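Local atomic coordinates of 1,3-alpha-isomaltosidase (Kribbella flavida DSM 17836, PDB entry 5X3I), a protein that hydrolyses the alpha-1,3-glucosidic linkages of the cyclic tetrasaccharide cyclobis-(1-6)-alpha-nigerosyl, formed from starch, to give isomaltose inside the cell. Residues A[221-225]-A[520-524]; A[190-196]-A[549-554]; A[30-34]-A[204-208]. The protein carries 1 engineered substitution. All blocks are in the same frame, centred on the assembly; numbering follows the deposited sequence.

Contact 1. Residues A[221-225]-A[520-524]; sequences YLPMP and RAGFT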
loop_
_atom_site.group_PDB
_atom_site.type_symbol
_atom_site.label_atom_id
_atom_site.label_comp_id
_atom_site.label_asym_id
_atom_site.label_seq_id
_atom_site.Cartn_x
_atom_site.Cartn_y
_atom_site.Cartn_z
ATOM N N TYR A 221 1.942 3.072 0.458
ATOM C CA TYR A 221 0.617 2.558 0.766
ATOM C C TYR A 221 0.572 1.818 2.106
ATOM O O TYR A 221 -0.491 1.592 2.661
ATOM C CB TYR A 221 0.142 1.565 -0.297
ATOM C CG TYR A 221 0.232 1.947 -1.756
ATOM C CD1 TYR A 221 -0.846 2.513 -2.402
ATOM C CD2 TYR A 221 1.352 1.634 -2.502
ATOM C CE1 TYR A 221 -0.801 2.795 -3.736
ATOM C CE2 TYR A 221 1.410 1.906 -3.838
ATOM C CZ TYR A 221 0.333 2.495 -4.452
ATOM O OH TYR A 221 0.379 2.781 -5.786
ATOM N N LEU A 222 1.724 1.379 2.582
ATOM C CA LEU A 222 1.757 0.446 3.699
ATOM C C LEU A 222 2.840 0.821 4.718
ATOM O O LEU A 222 3.836 0.122 4.843
ATOM C CB LEU A 222 1.988 -0.980 3.186
ATOM C CG LEU A 222 1.311 -2.140 3.936
ATOM C CD1 LEU A 222 1.522 -3.490 3.208
ATOM C CD2 LEU A 222 1.724 -2.238 5.399
ATOM N N PRO A 223 2.662 1.953 5.412
ATOM C CA PRO A 223 3.612 2.351 6.459
ATOM C C PRO A 223 3.381 1.607 7.764
ATOM O O PRO A 223 2.256 1.187 7.990
ATOM C CB PRO A 223 3.321 3.838 6.639
ATOM C CG PRO A 223 1.861 3.947 6.395
ATOM C CD PRO A 223 1.519 2.881 5.338
ATOM N N MET A 224 4.410 1.466 8.600
ATOM C CA MET A 224 4.224 1.111 10.010
ATOM C C MET A 224 5.174 1.920 10.920
ATOM O O MET A 224 6.331 2.096 10.588
ATOM C CB MET A 224 4.475 -0.377 10.259
ATOM C CG MET A 224 3.765 -1.346 9.335
ATOM S SD MET A 224 4.117 -3.040 9.837
ATOM C CE MET A 224 3.314 -3.912 8.470
ATOM N N PRO A 225 4.701 2.343 12.099
ATOM C CA PRO A 225 5.595 3.065 13.017
ATOM C C PRO A 225 6.499 2.092 13.761
ATOM O O PRO A 225 6.411 1.963 14.972
ATOM C CB PRO A 225 4.630 3.760 13.967
ATOM C CG PRO A 225 3.432 2.869 13.997
ATOM C CD PRO A 225 3.326 2.269 12.617
ATOM N N ARG A 520 -2.794 -3.714 -1.783
ATOM C CA ARG A 520 -1.676 -2.768 -1.795
ATOM C C ARG A 520 -1.490 -2.014 -0.466
ATOM O O ARG A 520 -0.377 -1.716 -0.070
ATOM C CB ARG A 520 -1.817 -1.792 -2.960
ATOM C CG ARG A 520 -2.893 -0.732 -2.799
ATOM C CD ARG A 520 -3.092 0.054 -4.080
ATOM N NE ARG A 520 -4.044 1.135 -3.888
ATOM C CZ ARG A 520 -4.685 1.764 -4.865
ATOM N NH1 ARG A 520 -4.502 1.405 -6.130
ATOM N NH2 ARG A 520 -5.520 2.754 -4.568
ATOM N N ALA A 521 -2.597 -1.721 0.210
ATOM C CA ALA A 521 -2.611 -0.800 1.334
ATOM C C ALA A 521 -2.708 -1.527 2.655
ATOM O O ALA A 521 -3.278 -2.608 2.738
ATOM C CB ALA A 521 -3.751 0.175 1.207
ATOM N N GLY A 522 -2.106 -0.941 3.684
ATOM C CA GLY A 522 -2.147 -1.524 5.004
ATOM C C GLY A 522 -1.470 -0.669 6.056
ATOM O O GLY A 522 -1.085 0.474 5.798
ATOM N N PHE A 523 -1.321 -1.244 7.238
ATOM C CA PHE A 523 -0.755 -0.564 8.388
ATOM C C PHE A 523 -0.320 -1.647 9.351
ATOM O O PHE A 523 -0.378 -2.833 9.022
ATOM C CB PHE A 523 -1.774 0.377 9.052
ATOM C CG PHE A 523 -1.151 1.443 9.940
ATOM C CD1 PHE A 523 -0.426 2.483 9.387
ATOM C CD2 PHE A 523 -1.293 1.392 11.322
ATOM C CE1 PHE A 523 0.144 3.464 10.199
ATOM C CE2 PHE A 523 -0.717 2.362 12.143
ATOM C CZ PHE A 523 -0.005 3.399 11.578
ATOM N N THR A 524 0.082 -1.234 10.545
ATOM C CA THR A 524 0.357 -2.148 11.636
ATOM C C THR A 524 -0.815 -3.117 11.811
ATOM O O THR A 524 -1.956 -2.696 11.903
ATOM C CB THR A 524 0.572 -1.370 12.972
ATOM O OG1 THR A 524 1.630 -0.408 12.825
ATOM C CG2 THR A 524 0.895 -2.325 14.100
#
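Phe523 has CG trans to its backbone N (chi1 -161°), which brings its ring to the prolines of 221-225. Arg520 has CG between its N and carbonyl carbon (chi1 73°), and the chain then runs extended to NE, so that Tyr221 CE1 lies over one face of the guanidinium group. Arg520 CD lies 3.6 Å from Tyr221 CE1, with ring and guanidinium planes 31° apart. The two segments run nearly parallel. Their one direct hydrogen bond goes from Gly522 N to Tyr221 O (3.2 Å), with the donor above the carbonyl plane. CA-H...O contacts continue the pairing: Leu222 CA meets Gly522 O at 3.5 Å, and Phe523 CA meets Pro223 O. Phe523 CD1 also approaches Pro223 O (3.3 Å), while its CZ touches Pro225 CD (3.7 Å). Replacing Phe523 with an alanine would probably leave a gap beside both prolines. Arg520 NE forms a salt bridge with Glu474, an active-site residue by similarity, and Tyr221 OH bonds to the backbone N of Asp536, the inferred proton donor. The contact thus joins the galactose mutarotase-like domain to the TIM barrel, and probably helps to position the Glu474 carboxylate and the main chain at Asp536.

Contact 2. Residues A[190-196]-A[549-554]; sequences GERYDAL and TAGLTA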
loop_
_atom_site.group_PDB
_atom_site.type_symbol
_atom_site.label_atom_id
_atom_site.label_comp_id
_atom_site.label_asym_id
_atom_site.label_seq_id
_atom_site.Cartn_x
_atom_site.Cartn_y
_atom_site.Cartn_z
ATOM N N GLY A 190 7.466 -0.132 7.732
ATOM C CA GLY A 190 6.554 -0.716 6.774
ATOM C C GLY A 190 7.244 -0.925 5.447
ATOM O O GLY A 190 8.426 -1.263 5.391
ATOM N N GLU A 191 6.487 -0.732 4.378
ATOM C CA GLU A 191 6.972 -0.926 3.024
ATOM C C GLU A 191 7.581 0.374 2.483
ATOM O O GLU A 191 6.886 1.368 2.344
ATOM C CB GLU A 191 5.824 -1.406 2.133
ATOM C CG GLU A 191 6.174 -1.650 0.688
ATOM C CD GLU A 191 4.947 -2.023 -0.136
ATOM O OE1 GLU A 191 3.862 -1.450 0.117
ATOM O OE2 GLU A 191 5.069 -2.883 -1.025
ATOM N N ARG A 192 8.875 0.350 2.174
ATOM C CA ARG A 192 9.593 1.554 1.760
ATOM C C ARG A 192 10.260 1.361 0.412
ATOM O O ARG A 192 10.849 0.318 0.147
ATOM C CB ARG A 192 10.623 1.946 2.821
ATOM C CG ARG A 192 10.002 2.306 4.147
ATOM C CD ARG A 192 9.197 3.595 4.043
ATOM N NE ARG A 192 8.248 3.731 5.137
ATOM C CZ ARG A 192 7.555 4.831 5.403
ATOM N NH1 ARG A 192 7.719 5.923 4.668
ATOM N NH2 ARG A 192 6.698 4.830 6.412
ATOM N N TYR A 193 10.052 2.322 -0.480
ATOM C CA TYR A 193 10.558 2.207 -1.831
ATOM C C TYR A 193 11.889 2.899 -2.163
ATOM O O TYR A 193 12.447 2.653 -3.226
ATOM C CB TYR A 193 9.477 2.738 -2.783
ATOM C CG TYR A 193 8.123 2.044 -2.674
ATOM C CD1 TYR A 193 7.274 2.272 -1.592
ATOM C CD2 TYR A 193 7.687 1.185 -3.671
ATOM C CE1 TYR A 193 6.040 1.650 -1.505
ATOM C CE2 TYR A 193 6.465 0.561 -3.590
ATOM C CZ TYR A 193 5.645 0.791 -2.513
ATOM O OH TYR A 193 4.427 0.164 -2.444
ATOM N N ASP A 194 12.357 3.812 -1.313
ATOM C CA ASP A 194 13.619 4.506 -1.591
ATOM C C ASP A 194 14.890 3.823 -1.088
ATOM O O ASP A 194 15.881 3.775 -1.801
ATOM C CB ASP A 194 13.569 5.967 -1.093
ATOM C CG ASP A 194 13.133 6.096 0.340
ATOM O OD1 ASP A 194 12.951 5.065 1.016
ATOM O OD2 ASP A 194 12.981 7.252 0.795
ATOM N N ALA A 195 14.877 3.314 0.137
ATOM C CA ALA A 195 16.075 2.673 0.682
ATOM C C ALA A 195 15.766 1.615 1.732
ATOM O O ALA A 195 14.781 1.714 2.451
ATOM C CB ALA A 195 17.025 3.734 1.270
ATOM N N LEU A 196 16.618 0.601 1.820
ATOM C CA LEU A 196 16.532 -0.360 2.908
ATOM C C LEU A 196 16.859 0.313 4.249
ATOM O O LEU A 196 16.107 0.212 5.218
ATOM C CB LEU A 196 17.478 -1.534 2.660
ATOM C CG LEU A 196 17.447 -2.644 3.711
ATOM C CD1 LEU A 196 16.184 -3.481 3.586
ATOM C CD2 LEU A 196 18.675 -3.517 3.595
ATOM N N THR A 549 13.238 -3.107 -2.958
ATOM C CA THR A 549 13.400 -2.480 -1.643
ATOM C C THR A 549 12.107 -2.536 -0.850
ATOM O O THR A 549 12.119 -2.772 0.354
ATOM C CB THR A 549 13.857 -1.014 -1.774
ATOM O OG1 THR A 549 15.070 -0.972 -2.527
ATOM C CG2 THR A 549 14.092 -0.390 -0.392
ATOM N N ALA A 550 10.994 -2.337 -1.546
ATOM C CA ALA A 550 9.673 -2.427 -0.945
ATOM C C ALA A 550 9.450 -3.809 -0.321
ATOM O O ALA A 550 9.053 -3.914 0.826
ATOM C CB ALA A 550 8.598 -2.128 -1.985
ATOM N N GLY A 551 9.722 -4.859 -1.093
ATOM C CA GLY A 551 9.624 -6.223 -0.594
ATOM C C GLY A 551 10.487 -6.490 0.627
ATOM O O GLY A 551 10.019 -7.048 1.608
ATOM N N LEU A 552 11.746 -6.069 0.568
ATOM C CA LEU A 552 12.688 -6.279 1.673
ATOM C C LEU A 552 12.280 -5.568 2.959
ATOM O O LEU A 552 12.344 -6.140 4.043
ATOM C CB LEU A 552 14.079 -5.826 1.256
ATOM C CG LEU A 552 14.661 -6.706 0.164
ATOM C CD1 LEU A 552 15.891 -6.090 -0.436
ATOM C CD2 LEU A 552 14.956 -8.075 0.756
ATOM N N THR A 553 11.868 -4.315 2.832
ATOM C CA THR A 553 11.456 -3.543 3.989
ATOM C C THR A 553 10.154 -4.089 4.558
ATOM O O THR A 553 10.043 -4.257 5.767
ATOM C CB THR A 553 11.309 -2.042 3.661
ATOM O OG1 THR A 553 10.596 -1.862 2.436
ATOM C CG2 THR A 553 12.694 -1.400 3.527
ATOM N N ALA A 554 9.192 -4.409 3.689
ATOM C CA ALA A 554 7.940 -5.018 4.148
ATOM C C ALA A 554 8.200 -6.313 4.915
ATOM O O ALA A 554 7.606 -6.560 5.960
ATOM C CB ALA A 554 6.996 -5.276 2.976
HETATM O O HOH W 1 15.605 1.577 -3.801
#
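Gly190 starts the contact by laying its O against the backbone of helix 541-556, 3.4 Å from Thr553 C. Its positive phi favours glycine. Glu191 follows with an extended side chain, and its CG packs on Ala550 CB (3.6 Å). The carboxylate continues past the helix, where OE2 accepts a hydrogen bond from Trp562 NE1. Arg192 N then gives the direct hydrogen bond of the contact, to Thr553 OG1 (2.8 Å, nearly straight at 167°). That hydroxyl sits between its own N and carbonyl carbon (chi1 46°), facing the loop and close to the helix carbonyls of Thr549 and Ala550. Tyr193 turns one ring face to the helix. Ala550 CB lies over it, 4.0 Å from the ring centroid, in a CH-pi contact. The phenol OH reaches the backbone O of Ala534. Asp194 O accepts a hydrogen bond from a water that is also hydrogen-bonded to Thr549 OG1, so the water bridges loop and helix. Ala195 C meets Thr549 CG2 at 3.4 Å. Leu196 ends the run, crossing Leu552 at about a right angle, with its CD1 3.9 Å from Leu552 CB. The loop between strands 185-188 and 202-205 of the galactose mutarotase-like domain lies on a TIM-barrel helix. The Arg192 side chain leads off to strand 202-205, NE bonding Phe189 O and NH2 bonding Asp204 O.

Contact 3. Residues A[30-34]-A[204-208]; sequences EHPYA and DAVVF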
loop_
_atom_site.group_PDB
_atom_site.type_symbol
_atom_site.label_atom_id
_atom_site.label_comp_id
_atom_site.label_asym_id
_atom_site.label_seq_id
_atom_site.Cartn_x
_atom_site.Cartn_y
_atom_site.Cartn_z
ATOM N N GLU A 30 -7.557 17.991 3.334
ATOM C CA GLU A 30 -6.782 17.137 4.231
ATOM C C GLU A 30 -6.067 16.027 3.474
ATOM O O GLU A 30 -5.926 14.904 3.952
ATOM C CB GLU A 30 -7.666 16.577 5.344
ATOM C CG GLU A 30 -8.135 17.663 6.280
ATOM C CD GLU A 30 -8.839 17.153 7.508
ATOM O OE1 GLU A 30 -8.194 16.494 8.351
ATOM O OE2 GLU A 30 -10.043 17.423 7.629
ATOM N N HIS A 31 -5.610 16.378 2.282
ATOM C CA HIS A 31 -4.613 15.605 1.576
ATOM C C HIS A 31 -3.390 15.598 2.480
ATOM O O HIS A 31 -2.946 16.656 2.916
ATOM C CB HIS A 31 -4.337 16.241 0.213
ATOM C CG HIS A 31 -3.403 15.469 -0.666
ATOM N ND1 HIS A 31 -2.160 15.046 -0.251
ATOM C CD2 HIS A 31 -3.514 15.093 -1.962
ATOM C CE1 HIS A 31 -1.554 14.425 -1.248
ATOM N NE2 HIS A 31 -2.354 14.443 -2.297
ATOM N N PRO A 32 -2.858 14.412 2.802
ATOM C CA PRO A 32 -1.779 14.372 3.797
ATOM C C PRO A 32 -0.480 15.021 3.341
ATOM O O PRO A 32 0.328 15.378 4.186
ATOM C CB PRO A 32 -1.565 12.869 4.025
ATOM C CG PRO A 32 -2.064 12.222 2.797
ATOM C CD PRO A 32 -3.234 13.061 2.347
ATOM N N TYR A 33 -0.216 15.021 2.043
ATOM C CA TYR A 33 0.947 15.699 1.494
ATOM C C TYR A 33 0.736 17.058 0.798
ATOM O O TYR A 33 1.685 17.617 0.259
ATOM C CB TYR A 33 1.671 14.729 0.570
ATOM C CG TYR A 33 2.200 13.529 1.333
ATOM C CD1 TYR A 33 1.644 12.269 1.164
ATOM C CD2 TYR A 33 3.225 13.671 2.260
ATOM C CE1 TYR A 33 2.119 11.173 1.869
ATOM C CE2 TYR A 33 3.704 12.591 2.969
ATOM C CZ TYR A 33 3.145 11.340 2.772
ATOM O OH TYR A 33 3.628 10.266 3.472
ATOM N N ALA A 34 -0.488 17.565 0.753
ATOM C CA ALA A 34 -0.756 18.769 -0.034
ATOM C C ALA A 34 -1.804 19.679 0.598
ATOM O O ALA A 34 -2.529 19.271 1.501
ATOM C CB ALA A 34 -1.185 18.389 -1.441
ATOM N N ASP A 204 7.756 9.794 7.003
ATOM C CA ASP A 204 6.665 9.683 7.955
ATOM C C ASP A 204 5.895 8.365 7.775
ATOM O O ASP A 204 6.213 7.589 6.889
ATOM C CB ASP A 204 5.730 10.889 7.831
ATOM C CG ASP A 204 5.001 10.972 6.485
ATOM O OD1 ASP A 204 5.275 10.190 5.553
ATOM O OD2 ASP A 204 4.139 11.865 6.362
ATOM N N ALA A 205 4.928 8.100 8.644
ATOM C CA ALA A 205 4.082 6.942 8.452
ATOM C C ALA A 205 2.630 7.354 8.374
ATOM O O ALA A 205 1.989 7.589 9.400
ATOM C CB ALA A 205 4.293 5.966 9.588
ATOM N N VAL A 206 2.092 7.355 7.161
ATOM C CA VAL A 206 0.680 7.607 6.950
ATOM C C VAL A 206 0.239 6.904 5.665
ATOM O O VAL A 206 0.924 6.962 4.639
ATOM C CB VAL A 206 0.367 9.135 6.889
ATOM C CG1 VAL A 206 1.171 9.835 5.790
ATOM C CG2 VAL A 206 -1.112 9.372 6.707
ATOM N N VAL A 207 -0.939 6.299 5.703
ATOM C CA VAL A 207 -1.423 5.566 4.546
ATOM C C VAL A 207 -1.770 6.561 3.460
ATOM O O VAL A 207 -2.541 7.490 3.684
ATOM C CB VAL A 207 -2.649 4.707 4.888
ATOM C CG1 VAL A 207 -3.226 4.079 3.625
ATOM C CG2 VAL A 207 -2.271 3.643 5.905
ATOM N N PHE A 208 -1.184 6.379 2.288
ATOM C CA PHE A 208 -1.453 7.288 1.186
ATOM C C PHE A 208 -1.343 6.574 -0.140
ATOM O O PHE A 208 -0.450 5.748 -0.320
ATOM C CB PHE A 208 -0.471 8.466 1.223
ATOM C CG PHE A 208 -0.618 9.420 0.080
ATOM C CD1 PHE A 208 -1.690 10.288 0.019
ATOM C CD2 PHE A 208 0.328 9.461 -0.926
ATOM C CE1 PHE A 208 -1.819 11.180 -1.023
ATOM C CE2 PHE A 208 0.204 10.343 -1.975
ATOM C CZ PHE A 208 -0.866 11.204 -2.027
HETATM O O HOH W 2 2.911 7.646 2.662
#
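Tyr33 and Phe208 form a T-shaped pair, part of an aromatic cluster with His31, in which Phe208 meets both other rings. It joins the isomaltosidase-like N-terminal domain to the galactose mutarotase-like domain typical of family 31 enzymes. The edge of Tyr33 points at the face of Phe208, with planes 81° apart and centroids 5.0 Å apart. Tyr33 CD1 stands over the centre of that face. His31 meets Phe208 obliquely, its plane turned by 49°, and its CE1 lies 3.3 Å from Phe208 CE1. Pro32 sets its CG 3.4 Å from Phe208 CD1. His31 is steadied by its own segment: ND1 accepts a hydrogen bond from Tyr33 N, which lies in the imidazole plane. CG of Phe208 is trans to the backbone N (chi1 177°), and this carries the ring out toward all three residues of 31-33. At the far end of Tyr33 the hydroxyl passes Val206 CG1 at 3.4 Å and receives a hydrogen bond from a water, which also appears to donate to Val206 O. Arg246, outside both segments, lies close by. It makes a salt bridge to Asp204 OD2, a cation-pi contact with Tyr33 and a hydrogen bond to Pro32 O, so it ties both segments together. The Tyr33 hydroxyl donates a hydrogen bond to Asp204 OD1 (2.7 Å), on its syn lone pair.

Overall arrangement
The three contacts form a bent chain, with contact 1 at the corner. Its centre is 11 Å from that of contact 2 and 12 Å from that of contact 3. Contacts 2 and 3 are 18 Å apart. Segment 190-196 meets 221-225 through a probable hydrogen bond, Glu191 N to Leu222 O (2.8 Å). Arg192 NH2 probably binds Asp204 O (2.8 Å), which links contacts 2 and 3. Pro223 of contact 1 packs on 205-207. Contact 1 lies nearest the active site: the Arg520 side chain is about 3 Å from that of Glu474 and from a bound glycerol, probably from the crystallisation liquor. The Phe208 side chain is about 6 Å from that of Glu474. Ala471, the engineered substitution, stands at the inferred nucleophile position.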